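Local coordinates for protein putative methyltransferase (Porphyromonas gingivalis, PDB 3LL7) that is a putative methyltransferase that probably transfers a methyl group to a substrate not yet identified, at residues R55-Q60 with L73-S78; V341-I346 with L403-K408; L158-H163 with T196-F201; A110-A115 with E141-N146. One frame throughout, in Å; residues are numbered along the deposited sequence.

Contact 1 of 4, residues R55-Q60 with L73-S78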
loop_
_atom_site.group_PDB
_atom_site.type_symbol
_atom_site.label_atom_id
_atom_site.label_comp_id
_atom_site.label_asym_id
_atom_site.label_seq_id
_atom_site.Cartn_x
_atom_site.Cartn_y
_atom_site.Cartn_z
ATOM N N ARG A 55 9.157 12.683 -10.147
ATOM C CA ARG A 55 10.462 12.138 -9.753
ATOM C C ARG A 55 10.447 11.536 -8.344
ATOM O O ARG A 55 11.052 10.483 -8.109
ATOM C CB ARG A 55 11.580 13.183 -9.883
ATOM C CG ARG A 55 12.985 12.577 -9.759
ATOM C CD ARG A 55 14.075 13.532 -10.225
ATOM N NE ARG A 55 14.059 13.718 -11.678
ATOM C CZ ARG A 55 13.709 14.845 -12.294
ATOM N NH1 ARG A 55 13.339 15.914 -11.594
ATOM N NH2 ARG A 55 13.730 14.904 -13.618
ATOM N N ASN A 56 9.773 12.220 -7.421
ATOM C CA ASN A 56 9.636 11.749 -6.048
ATOM C C ASN A 56 8.921 10.402 -5.999
ATOM O O ASN A 56 9.413 9.455 -5.384
ATOM C CB ASN A 56 8.899 12.782 -5.182
ATOM C CG ASN A 56 9.611 14.127 -5.135
ATOM O OD1 ASN A 56 10.836 14.199 -5.016
ATOM N ND2 ASN A 56 8.838 15.204 -5.223
ATOM N N LYS A 57 7.774 10.317 -6.675
ATOM C CA LYS A 57 6.902 9.126 -6.597
ATOM C C LYS A 57 7.383 7.949 -7.450
ATOM O O LYS A 57 7.440 6.805 -6.989
ATOM C CB LYS A 57 5.449 9.483 -6.959
ATOM C CG LYS A 57 4.466 8.342 -6.733
ATOM C CD LYS A 57 3.012 8.807 -6.792
ATOM C CE LYS A 57 2.077 7.622 -6.596
ATOM N NZ LYS A 57 0.616 7.989 -6.520
ATOM N N LEU A 58 7.708 8.236 -8.704
ATOM C CA LEU A 58 8.135 7.226 -9.657
ATOM C C LEU A 58 9.454 7.692 -10.260
ATOM O O LEU A 58 9.462 8.210 -11.380
ATOM C CB LEU A 58 7.074 7.093 -10.763
ATOM C CG LEU A 58 5.673 6.698 -10.279
ATOM C CD1 LEU A 58 4.609 6.886 -11.358
ATOM C CD2 LEU A 58 5.727 5.272 -9.807
ATOM N N PRO A 59 10.572 7.543 -9.509
ATOM C CA PRO A 59 11.850 8.047 -10.048
ATOM C C PRO A 59 12.308 7.339 -11.328
ATOM O O PRO A 59 12.942 7.974 -12.172
ATOM C CB PRO A 59 12.852 7.840 -8.894
ATOM C CG PRO A 59 12.176 6.897 -7.941
ATOM C CD PRO A 59 10.699 7.063 -8.117
ATOM N N GLN A 60 11.967 6.059 -11.497
ATOM C CA GLN A 60 12.299 5.366 -12.752
ATOM C C GLN A 60 11.562 5.937 -13.982
ATOM O O GLN A 60 12.132 5.994 -15.079
ATOM C CB GLN A 60 12.091 3.867 -12.631
ATOM C CG GLN A 60 13.147 3.206 -11.766
ATOM C CD GLN A 60 13.357 1.746 -12.124
ATOM O OE1 GLN A 60 12.425 1.060 -12.555
ATOM N NE2 GLN A 60 14.585 1.265 -11.950
ATOM N N LEU A 73 -4.000 14.773 -11.551
ATOM C CA LEU A 73 -4.970 13.849 -10.971
ATOM C C LEU A 73 -4.530 12.390 -11.116
ATOM O O LEU A 73 -4.431 11.673 -10.111
ATOM C CB LEU A 73 -6.379 14.078 -11.536
ATOM C CG LEU A 73 -7.548 13.385 -10.815
ATOM C CD1 LEU A 73 -7.468 13.532 -9.286
ATOM C CD2 LEU A 73 -8.880 13.920 -11.354
ATOM N N SER A 74 -4.247 11.957 -12.347
ATOM C CA SER A 74 -3.813 10.575 -12.594
ATOM C C SER A 74 -2.511 10.211 -11.875
ATOM O O SER A 74 -2.335 9.070 -11.448
ATOM C CB SER A 74 -3.692 10.290 -14.096
ATOM O OG SER A 74 -4.957 9.974 -14.655
ATOM N N LEU A 75 -1.607 11.177 -11.738
ATOM C CA LEU A 75 -0.350 10.936 -11.032
ATOM C C LEU A 75 -0.555 10.691 -9.519
ATOM O O LEU A 75 0.005 9.749 -8.960
ATOM C CB LEU A 75 0.649 12.070 -11.284
ATOM C CG LEU A 75 2.005 11.976 -10.570
ATOM C CD1 LEU A 75 2.705 10.618 -10.814
ATOM C CD2 LEU A 75 2.902 13.142 -10.963
ATOM N N GLU A 76 -1.371 11.513 -8.869
ATOM C CA GLU A 76 -1.560 11.348 -7.419
ATOM C C GLU A 76 -2.402 10.131 -7.039
ATOM O O GLU A 76 -2.326 9.661 -5.916
ATOM C CB GLU A 76 -2.087 12.631 -6.763
ATOM C CG GLU A 76 -1.100 13.817 -6.789
ATOM C CD GLU A 76 0.152 13.624 -5.899
ATOM O OE1 GLU A 76 0.017 13.156 -4.737
ATOM O OE2 GLU A 76 1.267 13.969 -6.363
ATOM N N GLN A 77 -3.157 9.578 -7.983
ATOM C CA GLN A 77 -3.990 8.393 -7.710
ATOM C C GLN A 77 -3.270 7.050 -7.889
ATOM O O GLN A 77 -3.763 6.005 -7.443
ATOM C CB GLN A 77 -5.244 8.402 -8.602
ATOM C CG GLN A 77 -6.233 9.548 -8.326
ATOM C CD GLN A 77 -7.396 9.571 -9.316
ATOM O OE1 GLN A 77 -7.426 8.815 -10.296
ATOM N NE2 GLN A 77 -8.362 10.444 -9.061
ATOM N N SER A 78 -2.118 7.066 -8.555
ATOM C CA SER A 78 -1.485 5.818 -8.968
ATOM C C SER A 78 -0.846 5.051 -7.808
ATOM O O SER A 78 -0.540 5.633 -6.766
ATOM C CB SER A 78 -0.430 6.081 -10.038
ATOM O OG SER A 78 0.784 6.501 -9.446
#
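Lys57 reaches across to the C-terminal end of helix 72-77 and places its ammonium among backbone oxygens. NZ of Lys57 donates to O of Ser78 at 2.6 Å. NZ of Lys57 also donates to O of Leu75 at 3.1 Å and lies in the plane of that carbonyl. A third, weak bond runs from NZ of Lys57 to OG of Ser78 at 3.3 Å. CG of Lys57 is anti to the backbone N (chi1 -173°), and the rest of the chain is extended, which gives it the span to cross the gap.

The apolar part is small. CD1 of Leu58 meets CD1 of Leu75 at 4.2 Å. Leu104 touches both leucines and Ser78 from outside the two segments, and Leu54 of helix 38-57 adds to the packing on Leu75.

The contact joins the last turn of helix 38-57 and the residue after it to the end of the short helix 72-77. O of Leu75 lies in the last turn of that helix, at the negative end of its dipole, whereas O of Ser78 follows the helix. The ammonium would act as a cap there, and the local field would probably favour its charged form. Two backbone oxygens and, weakly, one hydroxyl grip the ammonium.

Contact 2 of 4, residues V341-I346 with L403-K408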
loop_
_atom_site.group_PDB
_atom_site.type_symbol
_atom_site.label_atom_id
_atom_site.label_comp_id
_atom_site.label_asym_id
_atom_site.label_seq_id
_atom_site.Cartn_x
_atom_site.Cartn_y
_atom_site.Cartn_z
ATOM N N VAL A 341 14.931 -2.631 23.824
ATOM C CA VAL A 341 15.330 -3.048 25.156
ATOM C C VAL A 341 14.718 -2.106 26.142
ATOM O O VAL A 341 14.806 -0.876 26.000
ATOM C CB VAL A 341 16.831 -2.991 25.351
ATOM C CG1 VAL A 341 17.173 -3.459 26.789
ATOM C CG2 VAL A 341 17.523 -3.866 24.295
ATOM N N LEU A 342 14.086 -2.682 27.148
ATOM C CA LEU A 342 13.441 -1.887 28.212
ATOM C C LEU A 342 14.521 -1.259 29.120
ATOM O O LEU A 342 15.372 -1.977 29.644
ATOM C CB LEU A 342 12.545 -2.779 29.070
ATOM C CG LEU A 342 11.896 -1.818 30.088
ATOM C CD1 LEU A 342 10.550 -1.162 29.671
ATOM C CD2 LEU A 342 11.938 -2.267 31.518
ATOM N N GLU A 343 14.475 0.058 29.300
ATOM C CA GLU A 343 15.431 0.749 30.231
ATOM C C GLU A 343 14.774 1.137 31.547
ATOM O O GLU A 343 15.362 0.926 32.615
ATOM C CB GLU A 343 16.056 1.989 29.584
ATOM C CG GLU A 343 16.845 1.652 28.335
ATOM C CD GLU A 343 17.777 2.756 27.861
ATOM O OE1 GLU A 343 17.545 3.963 28.149
ATOM O OE2 GLU A 343 18.754 2.395 27.165
ATOM N N GLU A 344 13.590 1.736 31.461
ATOM C CA GLU A 344 12.786 2.105 32.652
ATOM C C GLU A 344 11.301 1.892 32.405
ATOM O O GLU A 344 10.803 2.055 31.272
ATOM C CB GLU A 344 12.980 3.578 33.059
ATOM C CG GLU A 344 14.421 4.040 33.321
ATOM C CD GLU A 344 15.076 3.383 34.549
ATOM O OE1 GLU A 344 14.371 2.955 35.501
ATOM O OE2 GLU A 344 16.320 3.287 34.555
ATOM N N ILE A 345 10.579 1.592 33.485
ATOM C CA ILE A 345 9.119 1.574 33.459
ATOM C C ILE A 345 8.625 2.496 34.570
ATOM O O ILE A 345 9.051 2.388 35.751
ATOM C CB ILE A 345 8.490 0.137 33.533
ATOM C CG1 ILE A 345 6.949 0.217 33.623
ATOM C CG2 ILE A 345 9.086 -0.662 34.699
ATOM C CD1 ILE A 345 6.198 -1.125 33.252
ATOM N N ILE A 346 7.776 3.434 34.173
ATOM C CA ILE A 346 7.301 4.509 35.056
ATOM C C ILE A 346 5.773 4.473 35.189
ATOM O O ILE A 346 5.078 4.619 34.186
ATOM C CB ILE A 346 7.737 5.870 34.483
ATOM C CG1 ILE A 346 9.269 5.890 34.305
ATOM C CG2 ILE A 346 7.262 7.044 35.396
ATOM C CD1 ILE A 346 9.737 7.090 33.474
ATOM N N LEU A 403 4.577 4.511 31.443
ATOM C CA LEU A 403 5.488 4.980 30.395
ATOM C C LEU A 403 6.698 4.076 30.394
ATOM O O LEU A 403 7.268 3.749 31.469
ATOM C CB LEU A 403 5.948 6.448 30.670
ATOM C CG LEU A 403 4.804 7.468 30.447
ATOM C CD1 LEU A 403 5.153 8.832 31.055
ATOM C CD2 LEU A 403 4.596 7.644 28.968
ATOM N N LEU A 404 7.080 3.640 29.197
ATOM C CA LEU A 404 8.319 2.850 29.051
ATOM C C LEU A 404 9.371 3.694 28.378
ATOM O O LEU A 404 9.107 4.329 27.346
ATOM C CB LEU A 404 8.073 1.590 28.199
ATOM C CG LEU A 404 6.813 0.742 28.490
ATOM C CD1 LEU A 404 6.765 -0.441 27.479
ATOM C CD2 LEU A 404 6.879 0.223 29.946
ATOM N N LEU A 405 10.568 3.673 28.960
ATOM C CA LEU A 405 11.766 4.235 28.318
ATOM C C LEU A 405 12.495 3.088 27.636
ATOM O O LEU A 405 12.861 2.114 28.286
ATOM C CB LEU A 405 12.680 4.931 29.348
ATOM C CG LEU A 405 13.910 5.581 28.671
ATOM C CD1 LEU A 405 13.400 6.735 27.760
ATOM C CD2 LEU A 405 14.873 6.126 29.734
ATOM N N LEU A 406 12.632 3.206 26.308
ATOM C CA LEU A 406 13.103 2.116 25.435
ATOM C C LEU A 406 14.298 2.582 24.620
ATOM O O LEU A 406 14.356 3.742 24.241
ATOM C CB LEU A 406 11.969 1.726 24.450
ATOM C CG LEU A 406 10.626 1.333 25.098
ATOM C CD1 LEU A 406 9.589 1.080 24.013
ATOM C CD2 LEU A 406 10.833 0.104 25.982
ATOM N N ARG A 407 15.241 1.688 24.337
ATOM C CA ARG A 407 16.222 1.916 23.275
ATOM C C ARG A 407 16.070 0.822 22.209
ATOM O O ARG A 407 15.582 -0.244 22.510
ATOM C CB ARG A 407 17.656 1.968 23.826
ATOM C CG ARG A 407 18.218 0.668 24.298
ATOM C CD ARG A 407 19.741 0.797 24.528
ATOM N NE ARG A 407 20.280 -0.511 24.860
ATOM C CZ ARG A 407 20.282 -1.036 26.083
ATOM N NH1 ARG A 407 20.789 -2.256 26.289
ATOM N NH2 ARG A 407 19.778 -0.345 27.107
ATOM N N LYS A 408 16.482 1.083 20.970
ATOM C CA LYS A 408 16.462 0.047 19.918
ATOM C C LYS A 408 17.275 -1.186 20.295
ATOM O O LYS A 408 18.325 -1.072 20.910
ATOM C CB LYS A 408 17.019 0.579 18.604
ATOM C CG LYS A 408 16.286 1.798 18.090
ATOM C CD LYS A 408 17.215 2.506 17.101
ATOM C CE LYS A 408 16.561 3.757 16.534
ATOM N NZ LYS A 408 17.589 4.453 15.713
#
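Arg407 and Val341 lie side by side and point the same way from paired antiparallel strands. CG1 of Val341 sits over one face of the guanidinium, offset toward its rim, and is 3.8 Å from NH1 of Arg407. Glu343 approaches the same guanidinium at its edge and crosses the arginine chain at about a right angle. NH2 of Arg407 donates to OE2 of Glu343 at 2.9 Å in a salt bridge. This oxygen is met on its anti side, and the carboxylate and guanidinium planes are 54° apart. The other oxygen, OE1, is bound by Lys389, so the carboxylate is held between two cations.

Glu343 belongs to a classic beta bulge. Glu343 and Glu344 both stand opposite Leu405, whose O accepts from N of Glu343 at 2.8 Å and from N of Glu344 at 3.3 Å. Within the bulge, Glu344 lies alongside Leu405, with their CB atoms 4.0 Å apart.

On the face that carries Leu342, Ile345, Leu404 and Leu406 the contacts are apolar. CD1 of Leu342 touches CD2 of Leu404 and CD2 of Leu406, each at 3.9 Å. Leu342 crosses Leu404 at about a right angle, whereas Ile345 runs beside Leu404 and brings its CD1 to 3.6 Å from Leu404 CD2.

The two strands belong to the THUMP-like domain and are inner members of a seven-stranded mixed sheet. Strand 293-297 borders 337-347, with Tyr293 on Val341. Strand 389-395 borders 401-408, with Leu391 on Leu405 and Met392 on Leu406.

Contact 3 of 4, residues L158-H163 with T196-F201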
loop_
_atom_site.group_PDB
_atom_site.type_symbol
_atom_site.label_atom_id
_atom_site.label_comp_id
_atom_site.label_asym_id
_atom_site.label_seq_id
_atom_site.Cartn_x
_atom_site.Cartn_y
_atom_site.Cartn_z
ATOM N N LEU A 158 -14.667 -9.812 -25.898
ATOM C CA LEU A 158 -13.216 -9.853 -26.159
ATOM C C LEU A 158 -12.442 -10.427 -24.964
ATOM O O LEU A 158 -11.535 -11.257 -25.126
ATOM C CB LEU A 158 -12.672 -8.468 -26.502
ATOM C CG LEU A 158 -11.166 -8.312 -26.749
ATOM C CD1 LEU A 158 -10.777 -8.651 -28.200
ATOM C CD2 LEU A 158 -10.759 -6.907 -26.441
ATOM N N ILE A 159 -12.795 -9.979 -23.770
ATOM C CA ILE A 159 -12.152 -10.523 -22.551
ATOM C C ILE A 159 -12.375 -12.051 -22.413
ATOM O O ILE A 159 -11.435 -12.802 -22.145
ATOM C CB ILE A 159 -12.625 -9.798 -21.288
ATOM C CG1 ILE A 159 -12.238 -8.316 -21.331
ATOM C CG2 ILE A 159 -12.018 -10.461 -20.034
ATOM C CD1 ILE A 159 -13.019 -7.452 -20.355
ATOM N N LYS A 160 -13.613 -12.498 -22.608
ATOM C CA LYS A 160 -13.954 -13.929 -22.497
ATOM C C LYS A 160 -13.243 -14.791 -23.531
ATOM O O LYS A 160 -12.771 -15.876 -23.205
ATOM C CB LYS A 160 -15.467 -14.157 -22.547
ATOM C CG LYS A 160 -16.181 -13.503 -21.385
ATOM C CD LYS A 160 -17.685 -13.631 -21.498
ATOM C CE LYS A 160 -18.341 -12.789 -20.420
ATOM N NZ LYS A 160 -19.807 -12.990 -20.394
ATOM N N THR A 161 -13.160 -14.290 -24.762
ATOM C CA THR A 161 -12.422 -14.956 -25.832
ATOM C C THR A 161 -10.926 -15.052 -25.533
ATOM O O THR A 161 -10.311 -16.107 -25.747
ATOM C CB THR A 161 -12.666 -14.258 -27.191
ATOM O OG1 THR A 161 -14.072 -14.295 -27.468
ATOM C CG2 THR A 161 -11.897 -14.952 -28.319
ATOM N N PHE A 162 -10.362 -13.961 -25.003
ATOM C CA PHE A 162 -8.958 -13.919 -24.610
ATOM C C PHE A 162 -8.646 -14.996 -23.579
ATOM O O PHE A 162 -7.581 -15.614 -23.630
ATOM C CB PHE A 162 -8.611 -12.534 -24.041
ATOM C CG PHE A 162 -7.135 -12.292 -23.847
ATOM C CD1 PHE A 162 -6.217 -12.583 -24.856
ATOM C CD2 PHE A 162 -6.669 -11.724 -22.660
ATOM C CE1 PHE A 162 -4.851 -12.332 -24.679
ATOM C CE2 PHE A 162 -5.309 -11.462 -22.477
ATOM C CZ PHE A 162 -4.396 -11.773 -23.479
ATOM N N HIS A 163 -9.598 -15.226 -22.674
ATOM C CA HIS A 163 -9.466 -16.197 -21.583
ATOM C C HIS A 163 -8.154 -16.007 -20.813
ATOM O O HIS A 163 -7.306 -16.901 -20.814
ATOM C CB HIS A 163 -9.598 -17.639 -22.102
ATOM C CG HIS A 163 -10.013 -18.619 -21.046
ATOM N ND1 HIS A 163 -9.262 -18.856 -19.912
ATOM C CD2 HIS A 163 -11.109 -19.408 -20.943
ATOM C CE1 HIS A 163 -9.875 -19.753 -19.160
ATOM N NE2 HIS A 163 -10.998 -20.103 -19.761
ATOM N N THR A 196 -18.848 -13.109 -10.592
ATOM C CA THR A 196 -19.829 -14.066 -11.116
ATOM C C THR A 196 -19.645 -14.249 -12.626
ATOM O O THR A 196 -19.654 -15.371 -13.138
ATOM C CB THR A 196 -21.292 -13.633 -10.837
ATOM O OG1 THR A 196 -21.405 -13.137 -9.497
ATOM C CG2 THR A 196 -22.245 -14.806 -11.013
ATOM N N GLU A 197 -19.460 -13.138 -13.329
ATOM C CA GLU A 197 -19.392 -13.172 -14.773
ATOM C C GLU A 197 -18.022 -13.602 -15.314
ATOM O O GLU A 197 -17.951 -14.275 -16.351
ATOM C CB GLU A 197 -19.792 -11.818 -15.355
ATOM C CG GLU A 197 -20.077 -11.892 -16.845
ATOM C CD GLU A 197 -20.854 -10.710 -17.378
ATOM O OE1 GLU A 197 -20.949 -9.670 -16.686
ATOM O OE2 GLU A 197 -21.352 -10.823 -18.513
ATOM N N LEU A 198 -16.947 -13.207 -14.629
ATOM C CA LEU A 198 -15.598 -13.390 -15.171
ATOM C C LEU A 198 -14.743 -14.523 -14.589
ATOM O O LEU A 198 -13.837 -15.008 -15.263
ATOM C CB LEU A 198 -14.829 -12.055 -15.185
ATOM C CG LEU A 198 -15.366 -11.069 -16.235
ATOM C CD1 LEU A 198 -14.723 -9.676 -16.115
ATOM C CD2 LEU A 198 -15.190 -11.623 -17.651
ATOM N N LEU A 199 -15.033 -14.969 -13.370
ATOM C CA LEU A 199 -14.293 -16.116 -12.811
ATOM C C LEU A 199 -14.244 -17.354 -13.726
ATOM O O LEU A 199 -13.202 -18.024 -13.777
ATOM C CB LEU A 199 -14.784 -16.492 -11.410
ATOM C CG LEU A 199 -14.281 -15.581 -10.294
ATOM C CD1 LEU A 199 -14.927 -15.951 -8.961
ATOM C CD2 LEU A 199 -12.756 -15.659 -10.217
ATOM N N PRO A 200 -15.351 -17.645 -14.467
ATOM C CA PRO A 200 -15.302 -18.751 -15.419
ATOM C C PRO A 200 -14.360 -18.568 -16.617
ATOM O O PRO A 200 -14.175 -19.520 -17.385
ATOM C CB PRO A 200 -16.751 -18.838 -15.922
ATOM C CG PRO A 200 -17.558 -18.239 -14.827
ATOM C CD PRO A 200 -16.730 -17.123 -14.338
ATOM N N PHE A 201 -13.793 -17.374 -16.792
ATOM C CA PHE A 201 -12.981 -17.072 -17.978
ATOM C C PHE A 201 -11.571 -16.616 -17.665
ATOM O O PHE A 201 -10.897 -16.035 -18.522
ATOM C CB PHE A 201 -13.680 -16.024 -18.846
ATOM C CG PHE A 201 -14.946 -16.516 -19.454
ATOM C CD1 PHE A 201 -14.915 -17.287 -20.618
ATOM C CD2 PHE A 201 -16.176 -16.226 -18.868
ATOM C CE1 PHE A 201 -16.085 -17.761 -21.193
ATOM C CE2 PHE A 201 -17.371 -16.699 -19.452
ATOM C CZ PHE A 201 -17.316 -17.466 -20.610
#
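Lys160 carries CG anti to its carbonyl carbon (chi1 -63°), which sets that atom over the phenyl face of Phe201; the extended chain beyond CG carries CD on across the ring. CG of Lys160 stands over the ring centre of Phe201, 3.7 Å from the centroid and 13° off the normal, a CH-pi contact. CD of Lys160 is 3.7 Å from CE2 of Phe201. NZ of Lys160 then forms a salt bridge of 3.3 Å with OE2 of Glu197, met on the anti side and 24° out of the carboxylate plane.

The segments lie on helices 156-162 and 191-198, the second with a 3-10 segment at 199-200. Both helices lie against the mixed sheet, in a region whose parallel strands and helices are consistent with a Rossmann-like methyltransferase fold. Toward the sheet, CG2 of Ile159 meets CD2 of Leu198 at 4.1 Å, while Ile159 also packs on Leu100 and on Ile121 of strand 117-122.

His163 leaves its helix with positive phi. CA of His163 is 3.4 Å from O of Phe201, a CA-H...O contact. That oxygen also lies over one face of the imidazole, offset toward the rim. CA of Phe201 sits over the ring as well, 4.2 Å from the His163 centroid.

Contact 4 of 4, residues A110-A115 with E141-N146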
loop_
_atom_site.group_PDB
_atom_site.type_symbol
_atom_site.label_atom_id
_atom_site.label_comp_id
_atom_site.label_asym_id
_atom_site.label_seq_id
_atom_site.Cartn_x
_atom_site.Cartn_y
_atom_site.Cartn_z
ATOM N N ALA A 110 3.640 -3.640 -13.982
ATOM C CA ALA A 110 4.160 -4.621 -13.012
ATOM C C ALA A 110 3.677 -6.019 -13.365
ATOM O O ALA A 110 4.432 -6.969 -13.241
ATOM C CB ALA A 110 3.777 -4.266 -11.580
ATOM N N LEU A 111 2.423 -6.139 -13.799
ATOM C CA LEU A 111 1.891 -7.429 -14.274
ATOM C C LEU A 111 2.621 -7.925 -15.514
ATOM O O LEU A 111 2.919 -9.115 -15.639
ATOM C CB LEU A 111 0.397 -7.351 -14.575
ATOM C CG LEU A 111 -0.567 -6.854 -13.493
ATOM C CD1 LEU A 111 -1.967 -6.850 -14.092
ATOM C CD2 LEU A 111 -0.501 -7.694 -12.227
HETATM N N MSE A 112 2.915 -7.000 -16.419
HETATM C CA MSE A 112 3.609 -7.311 -17.663
HETATM C C MSE A 112 5.115 -7.554 -17.513
HETATM O O MSE A 112 5.766 -7.962 -18.477
HETATM C CB MSE A 112 3.354 -6.184 -18.663
HETATM C CG MSE A 112 1.899 -6.061 -19.111
HETATM SE SE MSE A 112 1.190 -7.628 -19.989
HETATM C CE MSE A 112 2.473 -7.807 -21.408
ATOM N N SER A 113 5.670 -7.322 -16.320
ATOM C CA SER A 113 7.051 -7.754 -16.021
ATOM C C SER A 113 7.123 -9.270 -16.047
ATOM O O SER A 113 8.202 -9.837 -16.177
ATOM C CB SER A 113 7.564 -7.224 -14.675
ATOM O OG SER A 113 6.900 -7.841 -13.573
ATOM N N LYS A 114 5.966 -9.920 -15.919
ATOM C CA LYS A 114 5.902 -11.388 -15.895
ATOM C C LYS A 114 5.114 -11.958 -17.078
ATOM O O LYS A 114 5.557 -12.893 -17.746
ATOM C CB LYS A 114 5.277 -11.867 -14.578
ATOM C CG LYS A 114 6.048 -11.471 -13.297
ATOM C CD LYS A 114 7.352 -12.317 -13.091
ATOM C CE LYS A 114 7.078 -13.702 -12.514
ATOM N NZ LYS A 114 6.364 -13.729 -11.171
ATOM N N ALA A 115 3.926 -11.397 -17.313
ATOM C CA ALA A 115 3.022 -11.855 -18.362
ATOM C C ALA A 115 3.586 -11.526 -19.740
ATOM O O ALA A 115 4.332 -10.562 -19.888
ATOM C CB ALA A 115 1.661 -11.196 -18.181
ATOM N N GLU A 141 11.444 -6.081 -23.899
ATOM C CA GLU A 141 11.302 -6.615 -25.250
ATOM C C GLU A 141 10.426 -7.872 -25.267
ATOM O O GLU A 141 10.385 -8.632 -24.290
ATOM C CB GLU A 141 12.672 -6.896 -25.887
ATOM C CG GLU A 141 12.662 -6.826 -27.425
ATOM C CD GLU A 141 13.965 -7.280 -28.074
ATOM O OE1 GLU A 141 14.577 -8.265 -27.600
ATOM O OE2 GLU A 141 14.373 -6.659 -29.083
ATOM N N GLY A 142 9.698 -8.053 -26.370
ATOM C CA GLY A 142 8.920 -9.266 -26.619
ATOM C C GLY A 142 7.585 -9.339 -25.902
ATOM O O GLY A 142 7.129 -10.436 -25.550
ATOM N N LYS A 143 6.965 -8.185 -25.666
ATOM C CA LYS A 143 5.670 -8.121 -24.980
ATOM C C LYS A 143 4.578 -7.678 -25.952
ATOM O O LYS A 143 4.813 -6.830 -26.810
ATOM C CB LYS A 143 5.708 -7.142 -23.795
ATOM C CG LYS A 143 6.770 -7.392 -22.740
ATOM C CD LYS A 143 6.528 -8.678 -21.979
ATOM C CE LYS A 143 7.582 -8.876 -20.914
ATOM N NZ LYS A 143 7.192 -10.012 -20.036
ATOM N N ASP A 144 3.384 -8.231 -25.764
ATOM C CA ASP A 144 2.232 -8.044 -26.641
ATOM C C ASP A 144 1.081 -7.385 -25.863
ATOM O O ASP A 144 0.499 -8.015 -24.987
ATOM C CB ASP A 144 1.790 -9.438 -27.079
ATOM C CG ASP A 144 0.976 -9.438 -28.341
ATOM O OD1 ASP A 144 0.182 -8.496 -28.568
ATOM O OD2 ASP A 144 1.136 -10.410 -29.108
ATOM N N VAL A 145 0.748 -6.128 -26.161
ATOM C CA VAL A 145 -0.349 -5.457 -25.436
ATOM C C VAL A 145 -1.443 -4.833 -26.319
ATOM O O VAL A 145 -1.208 -4.484 -27.460
ATOM C CB VAL A 145 0.155 -4.394 -24.408
ATOM C CG1 VAL A 145 1.010 -5.049 -23.330
ATOM C CG2 VAL A 145 0.910 -3.264 -25.099
ATOM N N ASN A 146 -2.645 -4.717 -25.770
ATOM C CA ASN A 146 -3.761 -4.065 -26.439
ATOM C C ASN A 146 -4.265 -3.022 -25.445
ATOM O O ASN A 146 -4.621 -3.352 -24.307
ATOM C CB ASN A 146 -4.837 -5.102 -26.773
ATOM C CG ASN A 146 -5.950 -4.556 -27.669
ATOM O OD1 ASN A 146 -5.949 -3.395 -28.052
ATOM N ND2 ASN A 146 -6.916 -5.422 -27.998
HETATM O O HOH W 1 9.010 -11.269 -18.203
#
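Residues 110-115 lie at the C-terminal part of helix 106-112 and the turn after it, and pass beside Lys143, which leads into strand 144-149; the nearest CA atoms, of Met112 and Lys143, are 7.6 Å apart. Lys143 has CG anti to its carbonyl carbon (chi1 -56°) and bends at chi2, after which the chain is extended. NZ of Lys143 donates to O of Met112 at 2.9 Å and to O of Ala115, also at 2.9 Å. The donor is tilted 25° from the Met112 carbonyl plane and stands above that of Ala115. A water accepts from NZ of Lys143 at 2.9 Å and donates to O of Ser113.

This is consistent with capping of the helix end through Met112 O, while Ala115 O belongs to the loop that follows. In this alpha/beta part of the chain, strand 117-122 pairs in parallel with both 96-99 and 144-149.

Selenomethionine Met112 slides past Lys143 in the opposite direction. Its chain is bent at chi2 and chi3. CE of Met112 meets CG1 of Val145 at 3.7 Å and lies 4.1 Å from CB of Lys143. Leu139 packs against both Met112 and Val145, and Val97 of strand 96-99 touches Met112 and Ala115.

Contacts 3 and 4 are close neighbours, with centres 19 Å apart and nearest atoms about 4 Å apart, though they do not touch. Strand 144-149 of contact 4 is followed directly by helix 156-162 of contact 3, so both sit in the same alpha/beta region. Contact 1 is about 10 Å from contact 4 between nearest atoms. In each of these two a different lysine, Lys57 or Lys143, gives its ammonium to backbone oxygens near the end of a helix. Contact 2 lies apart in the C-terminal sheet, its centre 57 Å from that of contact 3, on the opposite side of the chain's centre. A bound formate, probably from crystallisation, lies about 3 Å from the Ser78 side chain in contact 1.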